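Local atomic coordinates of Dps family DNA-binding stress response protein (Thermosynechococcus elongatus, PDB entry 2C41), a protein that probably binds and oxidises iron as a twelve-subunit Dps-family antioxidant protein of a cyanobacterium, and may bind DNA as the family name implies. Residues K16-N21 with H114-I119; E107-E112 with Q137-H142. One frame throughout, in Å; residues are numbered along the deposited sequence.

Interaction 1 (K16-N21 with H114-I119)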
# COMPACT_ATOMS: atom_id res chain seq x y z
N LYS C 16 -31.99 12.61 -14.51
CA LYS C 16 -32.08 11.60 -15.57
C LYS C 16 -31.32 12.06 -16.81
O LYS C 16 -30.55 11.28 -17.40
CB LYS C 16 -33.55 11.29 -15.90
CG LYS C 16 -34.28 10.56 -14.78
CD LYS C 16 -35.38 9.69 -15.37
CE LYS C 16 -36.67 9.70 -14.56
NZ LYS C 16 -36.57 9.82 -13.07
N ARG C 17 -31.53 13.31 -17.21
CA ARG C 17 -30.83 13.88 -18.36
C ARG C 17 -29.32 13.89 -18.13
O ARG C 17 -28.55 13.49 -19.00
CB ARG C 17 -31.34 15.30 -18.66
CG ARG C 17 -30.56 16.01 -19.78
CD ARG C 17 -31.25 17.32 -20.24
NE ARG C 17 -31.93 18.03 -19.16
CZ ARG C 17 -31.32 18.69 -18.16
NH1 ARG C 17 -30.00 18.74 -18.09
NH2 ARG C 17 -32.06 19.30 -17.23
N GLU C 18 -28.92 14.36 -16.95
CA GLU C 18 -27.51 14.46 -16.60
C GLU C 18 -26.86 13.07 -16.56
O GLU C 18 -25.75 12.87 -17.09
CB GLU C 18 -27.35 15.20 -15.27
CG GLU C 18 -27.73 16.69 -15.35
CD GLU C 18 -26.61 17.59 -15.85
OE1 GLU C 18 -25.53 17.08 -16.22
OE2 GLU C 18 -26.81 18.83 -15.88
N GLN C 19 -27.56 12.11 -15.96
CA GLN C 19 -27.06 10.73 -15.88
C GLN C 19 -26.88 10.15 -17.28
O GLN C 19 -25.84 9.57 -17.59
CB GLN C 19 -28.01 9.85 -15.08
CG GLN C 19 -27.59 8.37 -15.06
CD GLN C 19 -28.75 7.43 -14.84
OE1 GLN C 19 -28.63 6.22 -15.09
NE2 GLN C 19 -29.87 7.96 -14.38
N ALA C 20 -27.90 10.31 -18.12
CA ALA C 20 -27.86 9.85 -19.51
C ALA C 20 -26.70 10.49 -20.26
O ALA C 20 -26.00 9.79 -21.00
CB ALA C 20 -29.20 10.15 -20.22
N ASN C 21 -26.49 11.79 -20.05
CA ASN C 21 -25.36 12.50 -20.65
C ASN C 21 -24.01 11.93 -20.22
O ASN C 21 -23.09 11.82 -21.03
CB ASN C 21 -25.40 14.01 -20.37
CG ASN C 21 -26.46 14.74 -21.19
OD1 ASN C 21 -26.80 15.89 -20.90
ND2 ASN C 21 -26.97 14.08 -22.22
N HIS C 114 -24.97 24.10 -14.73
CA HIS C 114 -25.24 25.40 -14.10
C HIS C 114 -26.75 25.63 -13.99
O HIS C 114 -27.25 26.05 -12.94
CB HIS C 114 -24.55 26.54 -14.85
CG HIS C 114 -23.08 26.65 -14.57
ND1 HIS C 114 -22.14 25.86 -15.19
CD2 HIS C 114 -22.39 27.48 -13.74
CE1 HIS C 114 -20.93 26.18 -14.75
NE2 HIS C 114 -21.06 27.16 -13.86
N GLN C 115 -27.47 25.35 -15.06
CA GLN C 115 -28.94 25.48 -15.06
C GLN C 115 -29.58 24.54 -14.03
O GLN C 115 -30.47 24.95 -13.27
CB GLN C 115 -29.50 25.21 -16.46
CG GLN C 115 -29.12 26.30 -17.46
CD GLN C 115 -29.54 26.01 -18.89
OE1 GLN C 115 -29.75 26.94 -19.67
NE2 GLN C 115 -29.64 24.73 -19.26
N ASP C 116 -29.10 23.30 -14.00
CA ASP C 116 -29.65 22.28 -13.12
C ASP C 116 -29.31 22.53 -11.64
O ASP C 116 -30.12 22.22 -10.76
CB ASP C 116 -29.20 20.90 -13.56
CG ASP C 116 -29.74 20.52 -14.94
OD1 ASP C 116 -29.16 19.61 -15.55
OD2 ASP C 116 -30.73 21.14 -15.40
N ALA C 117 -28.13 23.10 -11.38
CA ALA C 117 -27.78 23.51 -10.02
C ALA C 117 -28.74 24.59 -9.54
O ALA C 117 -29.16 24.59 -8.38
CB ALA C 117 -26.33 24.00 -9.95
N GLU C 118 -29.10 25.52 -10.43
CA GLU C 118 -30.03 26.59 -10.08
C GLU C 118 -31.41 26.02 -9.75
O GLU C 118 -32.03 26.45 -8.78
CB GLU C 118 -30.13 27.67 -11.17
CG GLU C 118 -30.71 28.99 -10.63
CD GLU C 118 -30.87 30.09 -11.68
OE1 GLU C 118 -31.57 31.09 -11.37
OE2 GLU C 118 -30.30 29.99 -12.79
N ILE C 119 -31.87 25.05 -10.55
CA ILE C 119 -33.14 24.38 -10.31
C ILE C 119 -33.13 23.68 -8.95
O ILE C 119 -34.06 23.83 -8.15
CB ILE C 119 -33.49 23.38 -11.43
CG1 ILE C 119 -33.79 24.13 -12.74
CG2 ILE C 119 -34.70 22.52 -11.03
CD1 ILE C 119 -33.71 23.28 -13.99
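R17 grips the carboxylate of D116 end-on with two nitrogens, one for each oxygen. NH1 of R17 lies 2.8 Å from OD1 of D116 and uses the syn lone pair of that oxygen. NH2 of R17 reaches OD2 of D116 at 2.9 Å, and this bond is the straighter of the two, at 164°. D116 sits at the edge of the guanidinium, but the two flat groups are twisted 38° apart. E18 meets the same acid: OE2 of E18 is 2.5 Å from OD1 of D116. Two oxygens this close suggest that one acid group holds a proton. The three residues form a buried salt-bridge network inside the four-helix bundle of the ferritin-like fold. It ties helix 6-35 to helix 95-122, whose backbones stay well apart here, with 8.8 Å between CA of E18 and CA of D116. The R17 chain leaves its helix with CG anti to the backbone N (chi1 175°) and bends at chi3, which brings the guanidinium round to D116. Further out, E112 gives NH1 of R17 a second carboxylate partner. Y132 of helix 126-149 packs against both E18 and D116, and T14 touches D116 from helix 6-35.

Interaction 2 (E107-E112 with Q137-H142)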
# COMPACT_ATOMS: atom_id res chain seq x y z
N GLU C 107 -19.24 21.51 -23.21
CA GLU C 107 -19.83 22.84 -23.07
C GLU C 107 -21.34 22.76 -22.84
O GLU C 107 -21.90 23.50 -22.03
CB GLU C 107 -19.46 23.70 -24.27
CG GLU C 107 -18.01 24.15 -24.19
CD GLU C 107 -17.56 25.01 -25.33
OE1 GLU C 107 -18.27 25.08 -26.36
OE2 GLU C 107 -16.46 25.59 -25.21
N LEU C 108 -22.00 21.84 -23.55
CA LEU C 108 -23.43 21.60 -23.32
C LEU C 108 -23.66 21.15 -21.88
O LEU C 108 -24.55 21.68 -21.20
CB LEU C 108 -24.01 20.58 -24.32
CG LEU C 108 -25.49 20.18 -24.18
CD1 LEU C 108 -26.06 19.71 -25.49
CD2 LEU C 108 -25.69 19.10 -23.12
N ILE C 109 -22.87 20.18 -21.42
CA ILE C 109 -23.01 19.66 -20.06
C ILE C 109 -22.75 20.74 -19.00
O ILE C 109 -23.49 20.85 -18.03
CB ILE C 109 -22.13 18.43 -19.81
CG1 ILE C 109 -22.64 17.25 -20.66
CG2 ILE C 109 -22.12 18.06 -18.32
CD1 ILE C 109 -21.70 16.05 -20.68
N ILE C 110 -21.71 21.55 -19.22
CA ILE C 110 -21.38 22.65 -18.30
C ILE C 110 -22.55 23.63 -18.20
O ILE C 110 -22.96 24.02 -17.11
CB ILE C 110 -20.09 23.40 -18.73
CG1 ILE C 110 -18.86 22.50 -18.51
CG2 ILE C 110 -19.94 24.74 -17.96
CD1 ILE C 110 -17.61 22.95 -19.27
N THR C 111 -23.11 24.01 -19.35
CA THR C 111 -24.28 24.89 -19.35
C THR C 111 -25.44 24.25 -18.59
O THR C 111 -26.04 24.89 -17.72
CB THR C 111 -24.70 25.27 -20.78
OG1 THR C 111 -23.68 26.10 -21.35
CG2 THR C 111 -26.04 26.04 -20.79
N GLU C 112 -25.73 22.99 -18.91
CA GLU C 112 -26.82 22.26 -18.25
C GLU C 112 -26.61 22.11 -16.75
O GLU C 112 -27.57 22.26 -15.98
CB GLU C 112 -27.05 20.90 -18.90
CG GLU C 112 -27.67 21.00 -20.29
CD GLU C 112 -28.18 19.68 -20.83
OE1 GLU C 112 -28.83 19.69 -21.89
OE2 GLU C 112 -27.93 18.63 -20.20
N GLN C 137 -16.97 21.22 -12.29
CA GLN C 137 -15.56 21.61 -12.26
C GLN C 137 -14.68 20.60 -13.00
O GLN C 137 -13.71 20.97 -13.66
CB GLN C 137 -15.08 21.83 -10.82
CG GLN C 137 -15.83 22.96 -10.12
CD GLN C 137 -15.58 23.01 -8.63
OE1 GLN C 137 -16.48 22.74 -7.81
NE2 GLN C 137 -14.34 23.33 -8.26
N THR C 138 -15.04 19.32 -12.90
CA THR C 138 -14.33 18.28 -13.65
C THR C 138 -14.55 18.47 -15.16
O THR C 138 -13.61 18.39 -15.94
CB THR C 138 -14.77 16.88 -13.16
OG1 THR C 138 -14.31 16.72 -11.82
CG2 THR C 138 -14.17 15.79 -14.04
N HIS C 139 -15.79 18.76 -15.55
CA HIS C 139 -16.07 19.09 -16.96
C HIS C 139 -15.29 20.31 -17.44
O HIS C 139 -14.78 20.34 -18.57
CB HIS C 139 -17.57 19.25 -17.17
CG HIS C 139 -18.28 17.95 -17.38
ND1 HIS C 139 -19.02 17.34 -16.40
CD2 HIS C 139 -18.30 17.13 -18.45
CE1 HIS C 139 -19.50 16.20 -16.87
NE2 HIS C 139 -19.07 16.04 -18.11
N GLN C 140 -15.18 21.32 -16.57
CA GLN C 140 -14.42 22.52 -16.92
C GLN C 140 -12.93 22.20 -17.09
O GLN C 140 -12.27 22.76 -17.98
CB GLN C 140 -14.66 23.62 -15.90
CG GLN C 140 -16.08 24.17 -16.02
CD GLN C 140 -16.54 25.00 -14.84
OE1 GLN C 140 -16.16 24.76 -13.68
NE2 GLN C 140 -17.41 25.98 -15.12
N LYS C 141 -12.41 21.28 -16.28
CA LYS C 141 -11.02 20.83 -16.43
C LYS C 141 -10.81 20.12 -17.77
O LYS C 141 -9.87 20.42 -18.51
CB LYS C 141 -10.60 19.91 -15.28
CG LYS C 141 -9.14 19.43 -15.40
CD LYS C 141 -8.76 18.44 -14.29
CE LYS C 141 -9.47 17.09 -14.47
NZ LYS C 141 -8.84 16.02 -13.65
N HIS C 142 -11.72 19.20 -18.08
CA HIS C 142 -11.68 18.43 -19.32
C HIS C 142 -11.71 19.34 -20.54
O HIS C 142 -10.95 19.15 -21.49
CB HIS C 142 -12.85 17.46 -19.38
CG HIS C 142 -12.77 16.34 -18.39
ND1 HIS C 142 -13.80 15.44 -18.19
CD2 HIS C 142 -11.78 15.96 -17.54
CE1 HIS C 142 -13.45 14.56 -17.27
NE2 HIS C 142 -12.23 14.86 -16.85
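I109 lays its CG2 methyl over the centre of the H139 imidazole. The methyl carbon is 3.6 Å from the ring centroid and 12° off the ring normal, a CH-pi contact over the face. The branch is placed there because CG2 stands anti to the backbone N, while CG1 turns beside it (chi1 -67°). CD1 of I109 also comes near the ring. I110 takes the other end of the same residue: its CG1 slides past CB of H139 at 3.7 Å. This is the close-packed part, where CA of I110 and CA of H139 are 6.5 Å apart. Helices 95-122 and 126-149 run antiparallel here, as neighbours in the four-helix bundle of a ferritin-like subunit. The axes of segments 107-112 and 137-142 pass 9.5 Å apart, at 153° between their directions. M58, M113 and the ring of H106 also pack against H139. With H139 cut back to an alanine, the I109 methyl would probably lose the ring face it lies on, and H106 its ring neighbour.

The Q140 side is met more lightly. CD1 of I110 rests on CG of Q140 at 3.8 Å, while NE2 of Q140 only grazes CG2 of I110 at 4.0 Å. OE1 of Q140 accepts a hydrogen bond from R65 of a second subunit. I110 keeps some exposure to solvent. The contact between these helices is thus mainly one of methyl, methylene and ring surfaces, so it depends on close fit and not on charge, and the amide oxygen of Q140 is used by the neighbouring subunit.

Both contacts are buried in one helix bundle and share helix 95-122. Interaction 1 joins it to helix 6-35, and interaction 2 to helix 126-149. Their centres are 11 Å apart. E112, a residue of segment 107-112, links the charge network of interaction 1 to the stretch of helix that interaction 2 also uses. Interaction 1 covers less area, 125 Å² against 219 Å², and spans a wider gap between backbones. It does so with charged side chains, two of them long, where interaction 2 brings the helices close through aliphatic groups and a ring. Both also touch a second subunit: H114 and A117 pack on it near interaction 1, and interaction 2 borders it at Q140.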